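Local structure of titin (Homo sapiens, 4QEG) at residues F32-M37 with F77-D82; I15-T20 with A86-T91; L6-T11 with F25-S30. The protein is a giant muscle protein classed as a serine/threonine kinase, in which this single immunoglobulin I-set domain probably serves as one structural link of the filament. All coordinates share one frame; numbering follows the deposited sequence. Where two conformers were deposited one is given.

Contact 1: F32-M37 with F77-D82; sequences FNVPSM and FVCGND. With CA (calcium ion), chain B.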
loop_
_atom_site.group_PDB
_atom_site.type_symbol
_atom_site.label_atom_id
_atom_site.label_comp_id
_atom_site.label_asym_id
_atom_site.label_seq_id
_atom_site.Cartn_x
_atom_site.Cartn_y
_atom_site.Cartn_z
ATOM N N PHE A 32 -5.523 13.258 9.018
ATOM C CA PHE A 32 -4.309 12.808 9.685
ATOM C C PHE A 32 -4.675 11.686 10.654
ATOM O O PHE A 32 -5.857 11.475 10.947
ATOM C CB PHE A 32 -3.622 13.970 10.414
ATOM C CG PHE A 32 -3.067 15.027 9.491
ATOM C CD1 PHE A 32 -3.863 16.078 9.054
ATOM C CD2 PHE A 32 -1.747 14.980 9.069
ATOM C CE1 PHE A 32 -3.361 17.052 8.215
ATOM C CE2 PHE A 32 -1.236 15.957 8.225
ATOM C CZ PHE A 32 -2.048 16.998 7.798
ATOM N N ASN A 33 -3.659 10.954 11.109
ATOM C CA ASN A 33 -3.800 9.910 12.120
ATOM C C ASN A 33 -4.705 8.759 11.691
ATOM O O ASN A 33 -5.359 8.133 12.524
ATOM C CB ASN A 33 -4.320 10.512 13.428
ATOM C CG ASN A 33 -3.459 10.151 14.609
ATOM O OD1 ASN A 33 -2.302 9.773 14.445
ATOM N ND2 ASN A 33 -4.012 10.277 15.814
ATOM N N VAL A 34 -4.730 8.482 10.391
ATOM C CA VAL A 34 -5.466 7.347 9.849
ATOM C C VAL A 34 -4.615 6.092 10.003
ATOM O O VAL A 34 -3.405 6.135 9.799
ATOM C CB VAL A 34 -5.835 7.583 8.362
ATOM C CG1 VAL A 34 -6.382 6.326 7.712
ATOM C CG2 VAL A 34 -6.836 8.724 8.243
ATOM N N PRO A 35 -5.234 4.978 10.407
ATOM C CA PRO A 35 -4.429 3.758 10.485
ATOM C C PRO A 35 -4.070 3.267 9.095
ATOM O O PRO A 35 -4.874 3.361 8.169
ATOM C CB PRO A 35 -5.340 2.759 11.209
ATOM C CG PRO A 35 -6.679 3.366 11.257
ATOM C CD PRO A 35 -6.564 4.827 11.025
ATOM N N SER A 36 -2.856 2.759 8.952
ATOM C CA SER A 36 -2.412 2.230 7.674
ATOM C C SER A 36 -2.901 0.803 7.503
ATOM O O SER A 36 -2.228 -0.147 7.895
ATOM C CB SER A 36 -0.899 2.283 7.575
ATOM O OG SER A 36 -0.420 3.501 8.100
ATOM N N MET A 37 -4.076 0.661 6.908
ATOM C CA MET A 37 -4.661 -0.654 6.696
ATOM C C MET A 37 -4.295 -1.182 5.317
ATOM O O MET A 37 -5.021 -0.981 4.344
ATOM C CB MET A 37 -6.176 -0.605 6.867
ATOM C CG MET A 37 -6.829 -1.971 6.864
ATOM S SD MET A 37 -6.282 -2.957 8.259
ATOM C CE MET A 37 -7.319 -4.403 8.017
ATOM N N PHE A 77 -5.335 -0.529 -0.037
ATOM C CA PHE A 77 -5.387 0.367 1.121
ATOM C C PHE A 77 -6.836 0.648 1.495
ATOM O O PHE A 77 -7.649 0.990 0.638
ATOM C CB PHE A 77 -4.664 1.682 0.848
ATOM C CG PHE A 77 -4.502 2.544 2.069
ATOM C CD1 PHE A 77 -5.436 3.522 2.376
ATOM C CD2 PHE A 77 -3.430 2.352 2.931
ATOM C CE1 PHE A 77 -5.291 4.305 3.509
ATOM C CE2 PHE A 77 -3.282 3.142 4.075
ATOM C CZ PHE A 77 -4.210 4.115 4.356
ATOM N N VAL A 78 -7.144 0.527 2.781
ATOM C CA VAL A 78 -8.508 0.679 3.270
ATOM C C VAL A 78 -8.683 1.937 4.140
ATOM O O VAL A 78 -7.894 2.173 5.051
ATOM C CB VAL A 78 -8.914 -0.572 4.079
ATOM C CG1 VAL A 78 -10.329 -0.435 4.602
ATOM C CG2 VAL A 78 -8.745 -1.842 3.223
ATOM N N CYS A 79 -9.715 2.736 3.866
ATOM C CA CYS A 79 -9.947 3.967 4.626
ATOM C C CYS A 79 -11.348 4.520 4.386
ATOM O O CYS A 79 -11.792 4.619 3.244
ATOM C CB CYS A 79 -8.894 5.018 4.259
ATOM S SG CYS A 79 -9.150 6.697 4.892
ATOM N N GLY A 80 -12.039 4.889 5.463
ATOM C CA GLY A 80 -13.424 5.315 5.355
ATOM C C GLY A 80 -14.240 4.151 4.828
ATOM O O GLY A 80 -13.962 3.008 5.166
ATOM N N ASN A 81 -15.232 4.415 3.987
ATOM C CA ASN A 81 -15.901 3.300 3.326
ATOM C C ASN A 81 -15.251 3.042 1.965
ATOM O O ASN A 81 -15.846 2.406 1.109
ATOM C CB ASN A 81 -17.422 3.544 3.196
ATOM C CG ASN A 81 -17.781 4.586 2.142
ATOM O OD1 ASN A 81 -16.921 5.289 1.615
ATOM N ND2 ASN A 81 -19.070 4.688 1.838
ATOM N N ASP A 82 -14.031 3.547 1.784
ATOM C CA ASP A 82 -13.264 3.311 0.562
ATOM C C ASP A 82 -12.272 2.159 0.669
ATOM O O ASP A 82 -11.791 1.818 1.758
ATOM C CB ASP A 82 -12.461 4.553 0.179
ATOM C CG ASP A 82 -13.308 5.636 -0.429
ATOM O OD1 ASP A 82 -14.386 5.293 -0.984
ATOM O OD2 ASP A 82 -12.886 6.822 -0.342
HETATM CA CA CA B . -13.968 0.821 6.074
HETATM O O HOH W 1 -7.412 2.912 7.367
HETATM O O HOH W 2 -13.198 0.503 3.594
HETATM O O HOH W 3 -12.023 1.573 7.136
HETATM O O HOH W 4 -16.208 0.322 4.995
HETATM O O HOH W 5 -13.107 -1.288 5.884
#
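The Phe77 ring packs against the backbone of Pro35, Ser36 and Met37. From CB its ring points inward, with CG anti to the backbone N (chi1 -171°). Along one ring side, CD2 comes to 4.0 Å from Met37 O. CE2 lies 3.8 Å from Ser36 CA. CZ, at the tip, comes to 3.9 Å from Pro35 O. Beyond the segments the ring packs on Cys27 and meets Trp38 edge to face. Phe77 occupies the position where many immunoglobulin domains carry the second cysteine of the core disulfide, whose usual partner position is Cys27.

The backbone adds one direct bond. Val78 N donates to Met37 O at 3.0 Å. Beside this bond the Met37 and Val78 side chains point the same way, with Met37 CG 3.7 Å from Val78 CB. Water 1 donates to both Pro35 O and Val78 O, linking the two segments beyond the Met37-Val78 pair. Val34 CG1 rests on Cys79 SG at 4.0 Å.

Past Cys79 the chain makes a type II' turn to Asp82. Gly80 O in this turn binds a calcium ion at 2.4 Å, and four waters also bind it. With one ligand from this chain the ion is probably held weakly. The contact thus sets an aromatic ring and a few apolar side chains against backbone, with Met37 O met by an amide, and Pro35 O and Val78 O by a water.

Contact 2: I15-T20 with A86-T91; sequences IEVPET and ATLTVT. With CA (calcium ion), chain C; CA (calcium ion), chain D.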
loop_
_atom_site.group_PDB
_atom_site.type_symbol
_atom_site.label_atom_id
_atom_site.label_comp_id
_atom_site.label_asym_id
_atom_site.label_seq_id
_atom_site.Cartn_x
_atom_site.Cartn_y
_atom_site.Cartn_z
ATOM N N ILE A 15 2.584 -1.241 -10.432
ATOM C CA ILE A 15 4.037 -1.129 -10.539
ATOM C C ILE A 15 4.678 -2.471 -10.840
ATOM O O ILE A 15 4.220 -3.513 -10.362
ATOM C CB ILE A 15 4.663 -0.529 -9.243
ATOM C CG1 ILE A 15 6.180 -0.322 -9.404
ATOM C CG2 ILE A 15 4.349 -1.388 -8.023
ATOM C CD1 ILE A 15 6.826 0.363 -8.226
ATOM N N GLU A 16 5.718 -2.431 -11.671
ATOM C CA GLU A 16 6.548 -3.589 -11.970
ATOM C C GLU A 16 8.003 -3.298 -11.596
ATOM O O GLU A 16 8.523 -2.226 -11.900
ATOM C CB GLU A 16 6.459 -3.961 -13.451
ATOM C CG GLU A 16 5.057 -4.006 -13.997
ATOM C CD GLU A 16 4.967 -4.736 -15.326
ATOM O OE1 GLU A 16 6.023 -5.171 -15.853
ATOM O OE2 GLU A 16 3.832 -4.870 -15.843
ATOM N N VAL A 17 8.642 -4.245 -10.919
ATOM C CA VAL A 17 10.052 -4.139 -10.538
ATOM C C VAL A 17 10.727 -5.485 -10.778
ATOM O O VAL A 17 10.057 -6.518 -10.765
ATOM C CB VAL A 17 10.238 -3.739 -9.050
ATOM C CG1 VAL A 17 9.429 -2.482 -8.702
ATOM C CG2 VAL A 17 9.863 -4.906 -8.133
ATOM N N PRO A 18 12.052 -5.486 -11.006
ATOM C CA PRO A 18 12.719 -6.789 -11.144
ATOM C C PRO A 18 12.794 -7.500 -9.795
ATOM O O PRO A 18 12.871 -6.847 -8.748
ATOM C CB PRO A 18 14.136 -6.430 -11.652
ATOM C CG PRO A 18 14.107 -4.962 -11.988
ATOM C CD PRO A 18 12.991 -4.356 -11.168
ATOM N N GLU A 19 12.809 -8.824 -9.820
ATOM C CA GLU A 19 12.945 -9.602 -8.608
ATOM C C GLU A 19 14.174 -9.192 -7.814
ATOM O O GLU A 19 15.223 -8.935 -8.398
ATOM C CB GLU A 19 13.007 -11.092 -8.926
ATOM C CG GLU A 19 12.783 -11.944 -7.707
ATOM C CD GLU A 19 12.382 -13.344 -8.056
ATOM O OE1 GLU A 19 12.607 -13.747 -9.217
ATOM O OE2 GLU A 19 11.851 -14.044 -7.165
ATOM N N THR A 20 13.977 -9.113 -6.493
ATOM C CA THR A 20 14.953 -8.799 -5.445
ATOM C C THR A 20 15.039 -7.299 -5.193
ATOM O O THR A 20 15.601 -6.873 -4.195
ATOM C CB THR A 20 16.393 -9.359 -5.726
ATOM O OG1 THR A 20 16.998 -8.674 -6.830
ATOM C CG2 THR A 20 16.362 -10.876 -5.973
ATOM N N ALA A 86 -4.032 -1.901 -6.308
ATOM C CA ALA A 86 -3.149 -1.846 -7.455
ATOM C C ALA A 86 -2.352 -3.135 -7.468
ATOM O O ALA A 86 -2.301 -3.847 -6.474
ATOM C CB ALA A 86 -2.246 -0.623 -7.398
ATOM N N THR A 87 -1.741 -3.452 -8.596
ATOM C CA THR A 87 -1.030 -4.709 -8.731
ATOM C C THR A 87 0.478 -4.508 -8.756
ATOM O O THR A 87 0.977 -3.533 -9.331
ATOM C CB THR A 87 -1.451 -5.440 -10.011
ATOM O OG1 THR A 87 -0.966 -4.718 -11.147
ATOM C CG2 THR A 87 -2.962 -5.535 -10.085
ATOM N N LEU A 88 1.192 -5.424 -8.113
ATOM C CA LEU A 88 2.635 -5.485 -8.229
ATOM C C LEU A 88 2.962 -6.664 -9.124
ATOM O O LEU A 88 2.455 -7.768 -8.929
ATOM C CB LEU A 88 3.321 -5.643 -6.869
ATOM C CG LEU A 88 4.802 -6.053 -6.880
ATOM C CD1 LEU A 88 5.704 -4.970 -7.458
ATOM C CD2 LEU A 88 5.278 -6.435 -5.484
ATOM N N THR A 89 3.805 -6.412 -10.114
ATOM C CA THR A 89 4.376 -7.478 -10.919
ATOM C C THR A 89 5.873 -7.529 -10.653
ATOM O O THR A 89 6.583 -6.536 -10.855
ATOM C CB THR A 89 4.123 -7.264 -12.419
ATOM O OG1 THR A 89 2.715 -7.135 -12.649
ATOM C CG2 THR A 89 4.687 -8.436 -13.233
ATOM N N VAL A 90 6.353 -8.670 -10.181
ATOM C CA VAL A 90 7.764 -8.784 -9.869
ATOM C C VAL A 90 8.485 -9.447 -11.035
ATOM O O VAL A 90 8.255 -10.622 -11.302
ATOM C CB VAL A 90 7.997 -9.571 -8.574
ATOM C CG1 VAL A 90 9.472 -9.656 -8.291
ATOM C CG2 VAL A 90 7.275 -8.888 -7.406
ATOM N N THR A 91 9.375 -8.667 -11.662
ATOM C CA THR A 91 9.982 -8.853 -13.002
ATOM C C THR A 91 8.981 -8.755 -14.140
ATOM O O THR A 91 8.216 -7.801 -14.252
ATOM C CB THR A 91 10.734 -10.191 -13.165
ATOM O OG1 THR A 91 9.822 -11.280 -13.022
ATOM C CG2 THR A 91 11.820 -10.301 -12.172
ATOM O OXT THR A 91 8.937 -9.630 -15.000
HETATM CA CA CA C . 11.738 -16.176 -8.269
HETATM CA CA CA D . 14.157 -14.211 -11.213
HETATM O O HOH W 6 1.940 -4.664 -12.014
HETATM O O HOH W 7 9.884 -12.715 -10.429
HETATM O O HOH W 8 12.027 -13.717 -12.428
HETATM O O HOH W 9 10.379 -16.957 -6.112
HETATM O O HOH W 10 13.342 -18.235 -8.000
HETATM O O HOH W 11 14.182 -11.988 -12.365
HETATM O O HOH W 12 15.713 -12.978 -9.544
#
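Ile15, Glu16 and Val17 pair in parallel with Leu88, Thr89 and Val90. The first shell is backbone. Ile15 N donates to Thr87 O at 3.0 Å, Thr89 N to Ile15 O at 2.9 Å, and Val17 N to Thr89 O at 3.1 Å. The bond that would continue this ladder, Thr91 N to Val17 O, is modelled too short to be trusted, and the placing of the C-terminal Thr91 beside Glu19 is doubtful too.

Side chains lie on the two faces of the pair. On the inner face Ile15 CG2 touches Leu88 CD1 at 3.9 Å, and Val17 CG2 approaches the same methyl. On the outer face Glu16 runs alongside Thr89, with Glu16 CG 3.7 Å from Thr89 CB. Water 6 sits over this side. It donates to Ile15 O and is hydrogen-bonded to the hydroxyls of Thr87 and Thr89.

Beyond Pro18, Glu19 crosses Val90 at about a right angle, its CB 3.9 Å from Val90 CG1. CG is anti to the backbone N (chi1 -165°) and the chain is extended, which carries the carboxylate out to two calcium ions. Glu19 OE2 binds one ion at 2.4 Å. Glu19 OE1 binds this ion too and also the second, at 2.6 Å, so it bridges them. Thr69 OG1 also binds the ion held by Glu19 OE2, and waters fill more sites on both ions.

Outside the pair, Asn14 OD1 accepts from Thr87 N, and Ser72 OG bonds Val90 N. Leu88 packs on Ala23 and Phe25 of the facing sheet. A short N-terminal strand added in parallel to the last strand of the domain is the A'-G pairing of I-set immunoglobulin folds.

Contact 3: L6-T11 with F25-S30; sequences LHITKT and FECEVS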
loop_
_atom_site.group_PDB
_atom_site.type_symbol
_atom_site.label_atom_id
_atom_site.label_comp_id
_atom_site.label_asym_id
_atom_site.label_seq_id
_atom_site.Cartn_x
_atom_site.Cartn_y
_atom_site.Cartn_z
ATOM N N LEU A 6 -14.086 11.244 5.841
ATOM C CA LEU A 6 -12.822 10.523 5.843
ATOM C C LEU A 6 -12.771 9.636 4.602
ATOM O O LEU A 6 -13.522 8.656 4.494
ATOM C CB LEU A 6 -12.665 9.678 7.110
ATOM C CG LEU A 6 -11.512 8.674 7.072
ATOM C CD1 LEU A 6 -10.161 9.389 6.942
ATOM C CD2 LEU A 6 -11.561 7.776 8.309
ATOM N N HIS A 7 -11.895 9.980 3.665
ATOM C CA HIS A 7 -11.831 9.244 2.410
ATOM C C HIS A 7 -10.448 9.276 1.763
ATOM O O HIS A 7 -9.560 10.033 2.166
ATOM C CB HIS A 7 -12.863 9.793 1.427
ATOM C CG HIS A 7 -12.559 11.180 0.958
ATOM N ND1 HIS A 7 -12.762 12.289 1.753
ATOM C CD2 HIS A 7 -12.058 11.634 -0.212
ATOM C CE1 HIS A 7 -12.404 13.370 1.082
ATOM N NE2 HIS A 7 -11.963 13.006 -0.107
ATOM N N ILE A 8 -10.285 8.432 0.757
ATOM C CA ILE A 8 -9.031 8.324 0.033
ATOM C C ILE A 8 -9.052 9.411 -1.024
ATOM O O ILE A 8 -10.033 9.552 -1.764
ATOM C CB ILE A 8 -8.863 6.920 -0.591
ATOM C CG1 ILE A 8 -8.669 5.885 0.520
ATOM C CG2 ILE A 8 -7.692 6.889 -1.579
ATOM C CD1 ILE A 8 -8.880 4.461 0.075
ATOM N N THR A 9 -7.992 10.204 -1.068
ATOM C CA THR A 9 -7.946 11.353 -1.962
ATOM C C THR A 9 -7.098 11.096 -3.202
ATOM O O THR A 9 -7.231 11.785 -4.201
ATOM C CB THR A 9 -7.394 12.575 -1.237
ATOM O OG1 THR A 9 -6.104 12.249 -0.708
ATOM C CG2 THR A 9 -8.325 12.966 -0.087
ATOM N N LYS A 10 -6.203 10.120 -3.121
ATOM C CA LYS A 10 -5.370 9.765 -4.262
ATOM C C LYS A 10 -5.063 8.270 -4.248
ATOM O O LYS A 10 -4.568 7.735 -3.252
ATOM C CB LYS A 10 -4.075 10.583 -4.265
ATOM C CG LYS A 10 -3.046 10.091 -5.270
ATOM C CD LYS A 10 -2.034 11.163 -5.604
ATOM C CE LYS A 10 -2.733 12.419 -6.102
ATOM N NZ LYS A 10 -3.714 12.142 -7.200
ATOM N N THR A 11 -5.363 7.612 -5.365
ATOM C CA THR A 11 -5.272 6.162 -5.480
ATOM C C THR A 11 -3.854 5.694 -5.795
ATOM O O THR A 11 -2.964 6.498 -6.057
ATOM C CB THR A 11 -6.220 5.633 -6.575
ATOM O OG1 THR A 11 -5.721 6.003 -7.867
ATOM C CG2 THR A 11 -7.617 6.215 -6.395
ATOM N N PHE A 25 3.903 1.227 -2.872
ATOM C CA PHE A 25 2.585 1.737 -3.200
ATOM C C PHE A 25 2.343 2.965 -2.334
ATOM O O PHE A 25 2.738 2.989 -1.176
ATOM C CB PHE A 25 1.500 0.681 -2.944
ATOM C CG PHE A 25 1.560 -0.509 -3.873
ATOM C CD1 PHE A 25 0.967 -0.460 -5.126
ATOM C CD2 PHE A 25 2.192 -1.683 -3.483
ATOM C CE1 PHE A 25 1.004 -1.563 -5.973
ATOM C CE2 PHE A 25 2.232 -2.781 -4.324
ATOM C CZ PHE A 25 1.631 -2.728 -5.564
ATOM N N GLU A 26 1.704 3.991 -2.877
ATOM C CA GLU A 26 1.340 5.112 -2.028
ATOM C C GLU A 26 -0.141 5.450 -2.167
ATOM O O GLU A 26 -0.737 5.359 -3.249
ATOM C CB GLU A 26 2.210 6.340 -2.332
ATOM C CG GLU A 26 3.718 6.140 -2.042
ATOM C CD GLU A 26 4.438 5.370 -3.142
ATOM O OE1 GLU A 26 4.042 5.497 -4.313
ATOM O OE2 GLU A 26 5.406 4.644 -2.838
ATOM N N CYS A 27 -0.721 5.844 -1.044
ATOM C CA CYS A 27 -2.102 6.257 -0.991
ATOM C C CYS A 27 -2.173 7.547 -0.188
ATOM O O CYS A 27 -1.503 7.685 0.836
ATOM C CB CYS A 27 -2.966 5.158 -0.355
ATOM S SG CYS A 27 -4.722 5.558 -0.296
ATOM N N GLU A 28 -2.967 8.503 -0.650
ATOM C CA GLU A 28 -3.204 9.703 0.148
ATOM C C GLU A 28 -4.647 9.740 0.631
ATOM O O GLU A 28 -5.567 9.335 -0.087
ATOM C CB GLU A 28 -2.856 10.963 -0.642
ATOM C CG GLU A 28 -1.351 11.093 -0.884
ATOM C CD GLU A 28 -0.993 12.100 -1.963
ATOM O OE1 GLU A 28 -1.789 13.022 -2.219
ATOM O OE2 GLU A 28 0.103 11.967 -2.553
ATOM N N VAL A 29 -4.829 10.220 1.859
ATOM C CA VAL A 29 -6.141 10.291 2.481
ATOM C C VAL A 29 -6.472 11.707 2.984
ATOM O O VAL A 29 -5.600 12.579 3.061
ATOM C CB VAL A 29 -6.260 9.292 3.667
ATOM C CG1 VAL A 29 -6.130 7.844 3.172
ATOM C CG2 VAL A 29 -5.222 9.594 4.729
ATOM N N SER A 30 -7.733 11.898 3.349
ATOM C CA SER A 30 -8.287 13.188 3.734
ATOM C C SER A 30 -7.824 13.714 5.094
ATOM O O SER A 30 -7.733 14.924 5.306
ATOM C CB SER A 30 -9.812 13.084 3.749
ATOM O OG SER A 30 -10.225 12.028 4.601
HETATM O O HOH W 13 -5.077 14.287 1.175
HETATM O O HOH W 14 -4.536 14.160 -2.127
HETATM O O HOH W 15 -0.553 7.810 -5.131
#
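Ile8 turns its side chain inward onto Cys27 and Val29, and here the packing is close. Ile8 CG2, anti to the backbone N, meets Cys27 SG at 3.5 Å. Ile8 CG1 lies 4.2 Å from Val29 CG1. Both Cys27 and Val29 are buried and rest on Phe77 of the other sheet, so this side belongs to the core of the sandwich.

Next to it, Ser30 is gripped by His7. Ser30 N donates to His7 O at 2.9 Å, and His7 N donates to Ser30 OG at 2.8 Å. The serine hydroxyl can answer because its chi1 of 56° folds it back between N and carbonyl carbon. The His7 ring packs against Ser30 CB, with ND1 nearest, and this ND1 bonds Thr5 O just upstream.

The pairing is that of the first strand, A, with strand B in an immunoglobulin domain. It is broken by a classic beta bulge: Thr9 and Lys10 both face Glu28. Their amides reach Glu28 O from the same face of its plane, Thr9 N at 2.8 Å and Lys10 N at 3.2 Å. The Lys10 amide stands above the plane. Glu28 N answers Lys10 O, which uses a lone pair.

The outer side is looser and wet. Water 13 links Thr9 OG1 with Val29 O and donates to the latter; water 14 links Thr9 OG1 with Glu28 OE1 and donates to the carboxylate. Lys10 lies alongside Glu28, touching it with aliphatic carbons: Lys10 CD is 3.8 Å from Glu28 OE2. Its chain then bends at chi3 and chi4, and the charged ends stay apart, with Lys10 NZ 5.4 Å from Glu28 OE1. Further along, Thr11 O and Glu26 O are joined through water 15.

From the N terminus, residues 6-11 are met first, and contact 3 closes a short loop when 25-30 pairs with them. Residues 15-20 lie inside that loop but pair with 86-91 at the C terminus, so contact 2 crosses contact 3 and spans most of the domain. Contact 1 opens after contact 3 has closed and is nested within contact 2. Contact 3 belongs to one sheet, contacts 1 and 2 to the other. Contacts 1 and 3 are neighbours at one end, where Asp82 probably bonds Ile8 N across the sandwich. Contact 2 lies towards the opposite end, and there Phe25 packs on Ala86, Leu88 and Ile15.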